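Thioredoxin reductase (Clostridium acetobutylicum ATCC 824, PDB 6GNA) probably reduces thioredoxin with electrons from ferredoxin, passed on through its bound FAD rather than taken from a pyridine nucleotide. Local coordinates at residues Cys134-Ala139 against Glu159-Leu163; Leu141-Lys145 against Asp215-Val219. All coordinates share one frame; numbering follows the deposited sequence.

Contact 1. Residues Cys134-Ala139 against Glu159-Leu163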
ATOM      1  N   CYS A 134       6.456 -10.269 -28.898  1.00 25.93           N
ATOM      2  CA  CYS A 134       7.380  -9.248 -29.371  1.00 25.83           C
ATOM      3  C   CYS A 134       7.741  -9.553 -30.819  1.00 27.72           C
ATOM      4  O   CYS A 134       8.495 -10.497 -31.091  1.00 27.02           O
ATOM      5  CB  CYS A 134       8.636  -9.234 -28.511  1.00 25.88           C
ATOM      6  SG  CYS A 134       9.711  -7.873 -28.980  1.00 28.19           S
ATOM      7  N   ALA A 135       7.227  -8.743 -31.741  1.00 24.70           N
ATOM      8  CA  ALA A 135       7.469  -8.988 -33.157  1.00 26.19           C
ATOM      9  C   ALA A 135       8.903  -8.647 -33.543  1.00 26.68           C
ATOM     10  O   ALA A 135       9.559  -9.410 -34.261  1.00 27.50           O
ATOM     11  CB  ALA A 135       6.479  -8.196 -34.010  1.00 27.23           C
ATOM     12  N   THR A 136       9.406  -7.497 -33.096  1.00 26.58           N
ATOM     13  CA  THR A 136      10.764  -7.104 -33.460  1.00 27.17           C
ATOM     14  C   THR A 136      11.794  -8.078 -32.896  1.00 28.14           C
ATOM     15  O   THR A 136      12.823  -8.330 -33.534  1.00 28.87           O
ATOM     16  CB  THR A 136      11.044  -5.679 -32.985  1.00 26.84           C
ATOM     17  OG1 THR A 136      10.844  -5.592 -31.570  1.00 26.74           O
ATOM     18  CG2 THR A 136      10.107  -4.694 -33.658  1.00 26.01           C
ATOM     19  N   CYS A 137      11.525  -8.638 -31.714  1.00 28.60           N
ATOM     20  CA  CYS A 137      12.429  -9.615 -31.118  1.00 37.25           C
ATOM     21  C   CYS A 137      12.571 -10.855 -32.004  1.00 29.83           C
ATOM     22  O   CYS A 137      13.681 -11.366 -32.205  1.00 37.03           O
ATOM     23  CB  CYS A 137      11.914 -10.004 -29.723  1.00 33.41           C
ATOM     24  SG  CYS A 137      11.552  -8.624 -28.514  1.00 40.39           S
ATOM     25  N   ASP A 138      11.460 -11.347 -32.557  1.00 29.39           N
ATOM     26  CA  ASP A 138      11.456 -12.578 -33.335  1.00 30.22           C
ATOM     27  C   ASP A 138      11.566 -12.330 -34.826  1.00 36.46           C
ATOM     28  O   ASP A 138      11.436 -13.278 -35.605  1.00 30.83           O
ATOM     29  CB  ASP A 138      10.184 -13.392 -33.064  1.00 32.05           C
ATOM     30  CG  ASP A 138      10.105 -13.901 -31.645  1.00 48.76           C
ATOM     31  OD1 ASP A 138      11.082 -13.719 -30.890  1.00 50.96           O
ATOM     32  OD2 ASP A 138       9.059 -14.487 -31.288  1.00 57.42           O
ATOM     33  N   ALA A 139      11.810 -11.087 -35.240  1.00 29.55           N
ATOM     34  CA  ALA A 139      11.695 -10.731 -36.653  1.00 29.44           C
ATOM     35  C   ALA A 139      12.547 -11.601 -37.554  1.00 30.53           C
ATOM     36  O   ALA A 139      12.033 -12.048 -38.594  1.00 30.59           O
ATOM     37  CB  ALA A 139      12.007  -9.246 -36.856  1.00 28.99           C
ATOM     38  N   GLU A 159       6.250  -1.772 -34.872  1.00 23.38           N
ATOM     39  CA  GLU A 159       6.756  -3.124 -35.060  1.00 23.92           C
ATOM     40  C   GLU A 159       6.309  -3.670 -36.403  1.00 23.92           C
ATOM     41  O   GLU A 159       7.081  -4.342 -37.089  1.00 24.52           O
ATOM     42  CB  GLU A 159       6.291  -4.026 -33.920  1.00 23.95           C
ATOM     43  CG  GLU A 159       6.832  -3.603 -32.550  1.00 24.12           C
ATOM     44  CD  GLU A 159       6.772  -4.699 -31.521  1.00 24.46           C
ATOM     45  OE1 GLU A 159       7.070  -5.850 -31.877  1.00 24.92           O
ATOM     46  OE2 GLU A 159       6.440  -4.414 -30.346  1.00 24.36           O
ATOM     47  N   ALA A 160       5.062  -3.396 -36.788  1.00 23.33           N
ATOM     48  CA  ALA A 160       4.593  -3.797 -38.115  1.00 23.36           C
ATOM     49  C   ALA A 160       5.456  -3.187 -39.211  1.00 23.71           C
ATOM     50  O   ALA A 160       5.803  -3.860 -40.188  1.00 24.50           O
ATOM     51  CB  ALA A 160       3.140  -3.357 -38.294  1.00 22.68           C
ATOM     52  N   ASN A 161       5.781  -1.898 -39.088  1.00 23.54           N
ATOM     53  CA  ASN A 161       6.613  -1.254 -40.100  1.00 23.96           C
ATOM     54  C   ASN A 161       7.975  -1.920 -40.192  1.00 25.77           C
ATOM     55  O   ASN A 161       8.513  -2.100 -41.291  1.00 26.19           O
ATOM     56  CB  ASN A 161       6.761   0.236 -39.800  1.00 23.71           C
ATOM     57  CG  ASN A 161       5.465   0.989 -39.967  1.00 23.03           C
ATOM     58  OD1 ASN A 161       4.600   0.582 -40.744  1.00 26.88           O
ATOM     59  ND2 ASN A 161       5.309   2.069 -39.215  1.00 22.71           N
ATOM     60  N   TYR A 162       8.563  -2.263 -39.046  1.00 24.99           N
ATOM     61  CA  TYR A 162       9.854  -2.936 -39.064  1.00 26.55           C
ATOM     62  C   TYR A 162       9.741  -4.309 -39.711  1.00 26.29           C
ATOM     63  O   TYR A 162      10.600  -4.704 -40.507  1.00 27.08           O
ATOM     64  CB  TYR A 162      10.391  -3.061 -37.635  1.00 28.68           C
ATOM     65  CG  TYR A 162      11.742  -3.735 -37.562  1.00 33.67           C
ATOM     66  CD1 TYR A 162      12.894  -3.061 -37.949  1.00 65.61           C
ATOM     67  CD2 TYR A 162      11.869  -5.044 -37.116  1.00 34.81           C
ATOM     68  CE1 TYR A 162      14.135  -3.670 -37.896  1.00 41.21           C
ATOM     69  CE2 TYR A 162      13.111  -5.665 -37.063  1.00 35.01           C
ATOM     70  CZ  TYR A 162      14.240  -4.969 -37.451  1.00 75.88           C
ATOM     71  OH  TYR A 162      15.480  -5.566 -37.401  1.00 60.34           O
ATOM     72  N   LEU A 163       8.699  -5.065 -39.365  1.00 25.87           N
ATOM     73  CA  LEU A 163       8.569  -6.406 -39.917  1.00 26.35           C
ATOM     74  C   LEU A 163       8.365  -6.377 -41.415  1.00 31.15           C
ATOM     75  O   LEU A 163       8.727  -7.337 -42.095  1.00 27.80           O
ATOM     76  CB  LEU A 163       7.416  -7.161 -39.253  1.00 26.03           C
ATOM     77  CG  LEU A 163       7.805  -8.124 -38.128  1.00 26.29           C
ATOM     78  CD1 LEU A 163       8.606  -9.294 -38.681  1.00 27.71           C
ATOM     79  CD2 LEU A 163       8.595  -7.406 -37.033  1.00 26.29           C
TER
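Glu159 reaches across from its helix and sets one carboxylate oxygen against the start of the short, weakly bonded helix in the turn that carries the disulfide. OE1 of Glu159 accepts a hydrogen bond from the backbone N of Thr136 at 3.1 Å. The N-H points fairly straight at the oxygen (156°). It comes in on the anti side of the carboxylate, 32° out of its plane. The N of Ala135 lies nearer the same OE1 of Glu159, at 2.9 Å, but its N-H is badly bent, and this bond is weak.

The Glu159 and Thr136 side chains cross at about a right angle. The Thr136 methyl CG2 packs on the Glu159 chain, 3.6 Å from its CG. Tyr162 has CG anti to the backbone N (chi1 -179°). This swings its ring toward 134-139, where CD2 meets the Thr136 methyl obliquely and the ring edge meets Ala139, CE2 to CB 3.8 Å. Leu163 fills the inner side with both methyls: CD2 is 3.8 Å from Ala135 CB, and CD1 is 3.9 Å from Ala139 CB.

Cys134 and Cys137 are joined by a disulfide, SG to SG 2.0 Å, probably the redox-active pair, as in other thioredoxin reductases. One sound bond and one weak one on a single carboxylate oxygen thus tie the backbone between the two cysteines to helix 155-163. The other oxygen, OE2, lies close to OE1 of Glu155. That closeness could raise the pKa of one of the two acids, while the amides on OE1 would favour the charged form of Glu159.

Contact 2. Residues Leu141-Lys145 against Asp215-Val219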
ATOM      1  N   LEU A 141      13.286 -14.596 -37.495  1.00 32.63           N
ATOM      2  CA  LEU A 141      12.653 -15.898 -37.653  1.00 33.02           C
ATOM      3  C   LEU A 141      11.566 -15.876 -38.722  1.00 32.72           C
ATOM      4  O   LEU A 141      11.226 -16.934 -39.265  1.00 35.71           O
ATOM      5  CB  LEU A 141      12.065 -16.299 -36.300  1.00 40.40           C
ATOM      6  CG  LEU A 141      11.785 -17.747 -35.912  1.00 53.39           C
ATOM      7  CD1 LEU A 141      12.990 -18.641 -36.132  1.00 49.72           C
ATOM      8  CD2 LEU A 141      11.380 -17.753 -34.443  1.00 62.41           C
ATOM      9  N   TYR A 142      11.024 -14.695 -39.038  1.00 31.48           N
ATOM     10  CA  TYR A 142       9.938 -14.547 -40.000  1.00 30.93           C
ATOM     11  C   TYR A 142      10.401 -13.877 -41.290  1.00 31.13           C
ATOM     12  O   TYR A 142       9.577 -13.404 -42.078  1.00 30.57           O
ATOM     13  CB  TYR A 142       8.749 -13.822 -39.355  1.00 29.70           C
ATOM     14  CG  TYR A 142       8.162 -14.684 -38.270  1.00 29.68           C
ATOM     15  CD1 TYR A 142       7.228 -15.666 -38.566  1.00 35.12           C
ATOM     16  CD2 TYR A 142       8.598 -14.570 -36.955  1.00 29.69           C
ATOM     17  CE1 TYR A 142       6.716 -16.490 -37.572  1.00 35.11           C
ATOM     18  CE2 TYR A 142       8.097 -15.391 -35.960  1.00 33.24           C
ATOM     19  CZ  TYR A 142       7.155 -16.348 -36.274  1.00 34.75           C
ATOM     20  OH  TYR A 142       6.646 -17.172 -35.286  1.00 38.64           O
ATOM     21  N   LYS A 143      11.704 -13.872 -41.545  1.00 32.03           N
ATOM     22  CA  LYS A 143      12.198 -13.361 -42.810  1.00 32.44           C
ATOM     23  C   LYS A 143      11.612 -14.193 -43.941  1.00 36.16           C
ATOM     24  O   LYS A 143      11.683 -15.425 -43.918  1.00 33.96           O
ATOM     25  CB  LYS A 143      13.725 -13.435 -42.833  1.00 33.57           C
ATOM     26  CG  LYS A 143      14.346 -12.827 -44.073  1.00 35.41           C
ATOM     27  CD  LYS A 143      15.870 -12.949 -44.064  1.00 43.15           C
ATOM     28  CE  LYS A 143      16.467 -12.543 -45.408  1.00 47.33           C
ATOM     29  NZ  LYS A 143      17.959 -12.581 -45.415  1.00 56.77           N
ATOM     30  N   GLY A 144      11.011 -13.518 -44.919  1.00 33.76           N
ATOM     31  CA  GLY A 144      10.380 -14.196 -46.037  1.00 32.87           C
ATOM     32  C   GLY A 144       9.136 -14.985 -45.691  1.00 32.40           C
ATOM     33  O   GLY A 144       8.697 -15.805 -46.507  1.00 35.13           O
ATOM     34  N   LYS A 145       8.560 -14.772 -44.510  1.00 33.22           N
ATOM     35  CA  LYS A 145       7.334 -15.432 -44.086  1.00 35.39           C
ATOM     36  C   LYS A 145       6.219 -14.404 -43.908  1.00 34.57           C
ATOM     37  O   LYS A 145       6.431 -13.192 -44.002  1.00 32.73           O
ATOM     38  CB  LYS A 145       7.570 -16.237 -42.795  1.00 31.82           C
ATOM     39  CG  LYS A 145       8.619 -17.354 -42.948  1.00 36.81           C
ATOM     40  CD  LYS A 145       8.647 -18.300 -41.753  1.00 70.36           C
ATOM     41  CE  LYS A 145       9.563 -19.499 -42.003  1.00 59.13           C
ATOM     42  NZ  LYS A 145       9.723 -20.343 -40.785  1.00 71.00           N
ATOM     43  N   ASP A 215       2.179 -17.195 -40.978  1.00 30.93           N
ATOM     44  CA  ASP A 215       3.150 -18.032 -40.283  1.00 32.88           C
ATOM     45  C   ASP A 215       3.362 -17.591 -38.842  1.00 31.45           C
ATOM     46  O   ASP A 215       3.655 -18.426 -37.976  1.00 36.17           O
ATOM     47  CB  ASP A 215       4.484 -18.020 -41.032  1.00 34.32           C
ATOM     48  CG  ASP A 215       4.353 -18.525 -42.445  1.00 34.21           C
ATOM     49  OD1 ASP A 215       4.007 -19.717 -42.623  1.00 40.25           O
ATOM     50  OD2 ASP A 215       4.589 -17.735 -43.383  1.00 37.05           O
ATOM     51  N   GLY A 216       3.216 -16.305 -38.562  1.00 29.04           N
ATOM     52  CA  GLY A 216       3.318 -15.809 -37.206  1.00 28.66           C
ATOM     53  C   GLY A 216       2.134 -14.928 -36.874  1.00 27.22           C
ATOM     54  O   GLY A 216       1.568 -14.261 -37.737  1.00 27.27           O
ATOM     55  N   VAL A 217       1.748 -14.954 -35.601  1.00 26.45           N
ATOM     56  CA  VAL A 217       0.784 -14.018 -35.042  1.00 25.40           C
ATOM     57  C   VAL A 217       1.425 -13.408 -33.811  1.00 25.47           C
ATOM     58  O   VAL A 217       1.761 -14.131 -32.860  1.00 27.54           O
ATOM     59  CB  VAL A 217      -0.556 -14.678 -34.671  1.00 26.74           C
ATOM     60  CG1 VAL A 217      -1.474 -13.663 -33.959  1.00 27.35           C
ATOM     61  CG2 VAL A 217      -1.233 -15.250 -35.919  1.00 29.27           C
ATOM     62  N   PHE A 218       1.601 -12.096 -33.823  1.00 23.44           N
ATOM     63  CA  PHE A 218       2.109 -11.373 -32.669  1.00 23.66           C
ATOM     64  C   PHE A 218       0.998 -10.563 -32.026  1.00 23.64           C
ATOM     65  O   PHE A 218       0.341  -9.744 -32.682  1.00 24.63           O
ATOM     66  CB  PHE A 218       3.300 -10.493 -33.035  1.00 23.20           C
ATOM     67  CG  PHE A 218       4.503 -11.287 -33.439  1.00 26.71           C
ATOM     68  CD1 PHE A 218       5.320 -11.853 -32.479  1.00 28.80           C
ATOM     69  CD2 PHE A 218       4.794 -11.506 -34.777  1.00 30.19           C
ATOM     70  CE1 PHE A 218       6.427 -12.615 -32.844  1.00 29.53           C
ATOM     71  CE2 PHE A 218       5.898 -12.272 -35.154  1.00 30.00           C
ATOM     72  CZ  PHE A 218       6.713 -12.828 -34.185  1.00 31.22           C
ATOM     73  N   VAL A 219       0.825 -10.765 -30.723  1.00 22.78           N
ATOM     74  CA  VAL A 219      -0.190 -10.093 -29.934  1.00 23.26           C
ATOM     75  C   VAL A 219       0.544  -9.021 -29.138  1.00 22.32           C
ATOM     76  O   VAL A 219       1.305  -9.344 -28.219  1.00 24.51           O
ATOM     77  CB  VAL A 219      -0.888 -11.119 -29.030  1.00 25.81           C
ATOM     78  CG1 VAL A 219      -1.773 -10.440 -28.020  1.00 28.62           C
ATOM     79  CG2 VAL A 219      -1.671 -12.116 -29.892  1.00 25.31           C
TER
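Asp215 OD2 rests against Lys145, 3.4 Å from its CB, and is hydrogen-bonded to the backbone N of Ile146, the next residue in the chain. Asp215 CG is anti to its own carbonyl carbon (chi1 -59°), which brings OD2 to the Lys145 CB and the N of Ile146. The side chains of Asp215 and Lys145 cross at about a right angle. The lysine chain then runs on extended and leads away: its NZ stays 6.0 Å from OD1 of Asp215, so the opposite charges are near but do not touch.

Lys145 also closes a type II beta turn, its N bonded to the O of Tyr142 at 3.0 Å. Gly144 has the positive phi expected at the third position of such a turn. The turn leads into strand 146-151, which runs parallel to strand 216-220 in the five-stranded parallel sheet of this Rossmann-like domain, and Gly216 is bonded to that strand through its backbone.

Tyr142 carries the apolar half. Its ring is met over one face by the edge of Phe218 in an offset edge-to-face pair, with centroids 5.3 Å apart and planes at 83°. The closest atoms are Tyr142 CE2 and Phe218 CZ, at 3.4 Å. The CE1 side of Tyr142 lies close to the backbone, 3.5 Å from Gly216 CA, and the O of Asp215 is near the plane of the ring at its edge. Val147 of the central strand touches both aromatic side chains.

In the fold
The two contacts lie side by side, with centres about 8 Å apart, and their segments alternate along the chain. Phe218 joins them. While it takes part in contact 2, its CE1 is 3.4 Å from Cys134 O, and its CD1 is 3.6 Å from Ala135 CA, both in contact 1. The disulfide turn packs against both helix 155-163 and strand 216-220, and the 141-145 loop runs from that turn into strand 146-151. The side chain of Glu159, which holds the turn of the disulfide that probably passes electrons on, is about 10 Å from a bound FAD.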